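Local coordinates for retropepsin-like aspartic endopeptidase domain-containing protein (Legionella pneumophila subsp. pneumophila str. Philadelphia 1, PDB 2PMA), which is of unknown function but resembles retropepsin-like aspartic endopeptidases and belongs to a putative ATP-dependent zinc protease family, so may be a peptidase, at residues Pro47-Thr52 and Val109-Arg114. Numbering follows the deposited sequence.
Sequences PYLRFT and VNLTNR
Leu111 lays a methyl on the ring of Phe51. Its CD1 sits 4.0 Å from the ring centroid of Phe51 and 26° off the ring normal, a CH-pi contact over one face. The methyl is offset toward the rim at the CB end of the ring, with Leu111 CD1 3.7 Å from Phe51 CD1. The second branch stays over the same face but lies toward CE2, with Leu111 CD2 4.1 Å from Phe51 CE2. The two side chains cross at about a right angle. Leu49 CD1 stands 4.1 Å from Leu111 CD1, so one methyl of Leu111 meets both residues. The two leucines run past each other in opposite directions.

Phe51 has CG between its backbone N and carbonyl carbon (chi1 59°), and this rotation presents a ring face to Leu111. Leu49 and Phe51 are two apart on strand 46-55, and both point toward strand 103-112. Arg50, between them, points away and forms a salt bridge with Glu63. Backbone hydrogen bonds tie Leu49 to Gly64 and Phe51 to Phe62 on strand 58-71. Pro92 of strand 90-100 touches Leu49, while Arg91 NE hydrogen-bonds to Leu111 O.

All three touching residues are buried. Strands 46-55 and 103-112 each pair with strand 31-43 and meet through side chains alone, in the mixed beta-sheet. Their contact is apolar, resting on dispersion and the exclusion of water.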
ATOM      1  N   PRO A  47      14.232  -2.971  13.146  1.00 29.07           N
ATOM      2  CA  PRO A  47      14.170  -3.692  11.886  1.00 28.39           C
ATOM      3  C   PRO A  47      13.409  -2.910  10.808  1.00 26.74           C
ATOM      4  O   PRO A  47      12.338  -2.329  11.070  1.00 26.28           O
ATOM      5  CB  PRO A  47      13.426  -4.990  12.236  1.00 28.09           C
ATOM      6  CG  PRO A  47      12.575  -4.646  13.380  1.00 31.58           C
ATOM      7  CD  PRO A  47      13.322  -3.554  14.162  1.00 30.11           C
ATOM      8  N   TYR A  48      14.001  -2.914   9.619  1.00 26.38           N
ATOM      9  CA  TYR A  48      13.400  -2.343   8.433  1.00 26.15           C
ATOM     10  C   TYR A  48      13.469  -3.454   7.412  1.00 25.43           C
ATOM     11  O   TYR A  48      14.386  -4.326   7.483  1.00 26.13           O
ATOM     12  CB  TYR A  48      14.244  -1.150   7.912  1.00 27.22           C
ATOM     13  CG  TYR A  48      13.939   0.138   8.633  1.00 28.72           C
ATOM     14  CD1 TYR A  48      13.221   1.151   8.002  1.00 29.37           C
ATOM     15  CD2 TYR A  48      14.348   0.332   9.965  1.00 32.57           C
ATOM     16  CE1 TYR A  48      12.915   2.353   8.667  1.00 30.77           C
ATOM     17  CE2 TYR A  48      14.037   1.524  10.640  1.00 31.54           C
ATOM     18  CZ  TYR A  48      13.324   2.519   9.976  1.00 31.37           C
ATOM     19  OH  TYR A  48      13.015   3.692  10.650  1.00 34.21           O
ATOM     20  N   LEU A  49      12.566  -3.403   6.430  1.00 24.60           N
ATOM     21  CA  LEU A  49      12.725  -4.222   5.226  1.00 24.56           C
ATOM     22  C   LEU A  49      13.028  -3.310   4.041  1.00 25.19           C
ATOM     23  O   LEU A  49      12.419  -2.228   3.900  1.00 25.51           O
ATOM     24  CB  LEU A  49      11.431  -4.992   4.949  1.00 26.52           C
ATOM     25  CG  LEU A  49      10.979  -5.992   6.016  1.00 26.64           C
ATOM     26  CD1 LEU A  49       9.829  -6.746   5.429  1.00 28.57           C
ATOM     27  CD2 LEU A  49      12.121  -6.997   6.366  1.00 27.29           C
ATOM     28  N   ARG A  50      13.993  -3.719   3.234  1.00 24.28           N
ATOM     29  CA  ARG A  50      14.222  -3.099   1.924  1.00 26.60           C
ATOM     30  C   ARG A  50      13.493  -3.982   0.934  1.00 25.32           C
ATOM     31  O   ARG A  50      13.544  -5.222   1.029  1.00 26.57           O
ATOM     32  CB  ARG A  50      15.712  -3.087   1.607  1.00 26.63           C
ATOM     33  CG  ARG A  50      16.090  -2.413   0.302  1.00 32.19           C
ATOM     34  CD  ARG A  50      17.628  -2.558   0.067  1.00 34.52           C
ATOM     35  NE  ARG A  50      18.369  -1.761   1.054  1.00 46.99           N
ATOM     36  CZ  ARG A  50      19.539  -2.098   1.599  1.00 52.27           C
ATOM     37  NH1 ARG A  50      20.134  -3.257   1.286  1.00 55.64           N
ATOM     38  NH2 ARG A  50      20.119  -1.277   2.475  1.00 54.44           N
ATOM     39  N   PHE A  51      12.797  -3.361  -0.010  1.00 25.09           N
ATOM     40  CA  PHE A  51      12.055  -4.126  -0.982  1.00 24.79           C
ATOM     41  C   PHE A  51      11.907  -3.350  -2.278  1.00 25.64           C
ATOM     42  O   PHE A  51      12.036  -2.098  -2.296  1.00 25.28           O
ATOM     43  CB  PHE A  51      10.653  -4.497  -0.405  1.00 23.96           C
ATOM     44  CG  PHE A  51       9.787  -3.303  -0.020  1.00 26.51           C
ATOM     45  CD1 PHE A  51       9.880  -2.713   1.263  1.00 27.01           C
ATOM     46  CD2 PHE A  51       8.856  -2.787  -0.933  1.00 27.26           C
ATOM     47  CE1 PHE A  51       9.072  -1.634   1.631  1.00 28.68           C
ATOM     48  CE2 PHE A  51       8.053  -1.706  -0.603  1.00 26.81           C
ATOM     49  CZ  PHE A  51       8.132  -1.115   0.695  1.00 26.95           C
ATOM     50  N   THR A  52      11.619  -4.093  -3.335  1.00 24.91           N
ATOM     51  CA  THR A  52      11.416  -3.490  -4.661  1.00 25.46           C
ATOM     52  C   THR A  52       9.948  -3.565  -5.017  1.00 27.26           C
ATOM     53  O   THR A  52       9.288  -4.650  -4.908  1.00 28.89           O
ATOM     54  CB  THR A  52      12.361  -4.214  -5.655  1.00 27.30           C
ATOM     55  OG1 THR A  52      13.700  -3.905  -5.262  1.00 27.22           O
ATOM     56  CG2 THR A  52      12.146  -3.770  -7.116  1.00 27.54           C
ATOM     57  N   VAL A 109       1.187  -1.965   5.464  1.00 24.45           N
ATOM     58  CA  VAL A 109       0.930  -2.699   4.234  0.50 24.22           C
ATOM     59  C   VAL A 109       1.658  -4.032   4.258  1.00 24.24           C
ATOM     60  O   VAL A 109       2.842  -4.105   4.630  1.00 23.50           O
ATOM     61  CB  VAL A 109       1.344  -1.928   2.968  0.50 24.97           C
ATOM     62  CG1 VAL A 109       0.469  -0.643   2.784  0.50 25.25           C
ATOM     63  CG2 VAL A 109       2.831  -1.591   2.991  0.50 25.92           C
ATOM     64  N   ASN A 110       0.941  -5.070   3.829  0.50 23.12           N
ATOM     65  CA  ASN A 110       1.516  -6.406   3.619  0.50 23.58           C
ATOM     66  C   ASN A 110       2.322  -6.403   2.321  0.50 23.43           C
ATOM     67  O   ASN A 110       1.904  -5.798   1.316  0.50 22.69           O
ATOM     68  CB  ASN A 110       0.399  -7.468   3.528  0.50 22.56           C
ATOM     69  CG  ASN A 110      -0.468  -7.563   4.811  0.50 23.69           C
ATOM     70  OD1 ASN A 110      -0.167  -6.964   5.833  0.50 19.69           O
ATOM     71  ND2 ASN A 110      -1.551  -8.358   4.742  0.50 25.92           N
ATOM     72  N   LEU A 111       3.475  -7.074   2.318  1.00 23.27           N
ATOM     73  CA  LEU A 111       4.237  -7.180   1.085  1.00 24.19           C
ATOM     74  C   LEU A 111       3.959  -8.527   0.488  1.00 25.39           C
ATOM     75  O   LEU A 111       4.302  -9.542   1.106  1.00 24.40           O
ATOM     76  CB  LEU A 111       5.734  -7.026   1.389  1.00 24.16           C
ATOM     77  CG  LEU A 111       6.164  -5.691   1.972  1.00 24.23           C
ATOM     78  CD1 LEU A 111       7.701  -5.605   2.119  1.00 27.44           C
ATOM     79  CD2 LEU A 111       5.651  -4.504   1.120  1.00 24.56           C
ATOM     80  N   THR A 112       3.326  -8.564  -0.681  1.00 25.20           N
ATOM     81  CA  THR A 112       2.779  -9.845  -1.155  1.00 28.19           C
ATOM     82  C   THR A 112       3.508 -10.316  -2.372  1.00 29.04           C
ATOM     83  O   THR A 112       4.033  -9.505  -3.127  1.00 26.48           O
ATOM     84  CB  THR A 112       1.274  -9.722  -1.522  1.00 28.80           C
ATOM     85  OG1 THR A 112       1.114  -8.600  -2.396  1.00 31.88           O
ATOM     86  CG2 THR A 112       0.443  -9.501  -0.262  1.00 30.37           C
ATOM     87  N   ASN A 113       3.458 -11.638  -2.577  1.00 30.69           N
ATOM     88  CA  ASN A 113       4.294 -12.316  -3.560  1.00 33.69           C
ATOM     89  C   ASN A 113       3.603 -12.479  -4.914  1.00 36.71           C
ATOM     90  O   ASN A 113       4.274 -12.750  -5.897  1.00 36.99           O
ATOM     91  CB  ASN A 113       4.648 -13.743  -3.057  1.00 32.92           C
ATOM     92  CG  ASN A 113       5.493 -13.726  -1.791  1.00 32.16           C
ATOM     93  OD1 ASN A 113       5.421 -14.645  -0.928  1.00 32.33           O
ATOM     94  ND2 ASN A 113       6.277 -12.703  -1.666  1.00 27.82           N
ATOM     95  N   ARG A 114       2.276 -12.349  -4.953  1.00 39.99           N
ATOM     96  CA  ARG A 114       1.556 -12.633  -6.188  1.00 44.08           C
ATOM     97  C   ARG A 114       1.745 -11.519  -7.221  1.00 45.97           C
ATOM     98  O   ARG A 114       1.510 -10.340  -6.928  1.00 44.90           O
ATOM     99  CB  ARG A 114       0.080 -12.910  -5.924  1.00 44.66           C
ATOM    100  CG  ARG A 114      -0.634 -13.547  -7.111  1.00 49.28           C
ATOM    101  CD  ARG A 114      -0.392 -15.058  -7.205  1.00 55.99           C
ATOM    102  NE  ARG A 114      -0.184 -15.499  -8.588  1.00 58.82           N
ATOM    103  CZ  ARG A 114       0.997 -15.526  -9.207  1.00 60.64           C
ATOM    104  NH1 ARG A 114       1.074 -15.950 -10.461  1.00 61.21           N
ATOM    105  NH2 ARG A 114       2.108 -15.136  -8.583  1.00 60.92           N
TER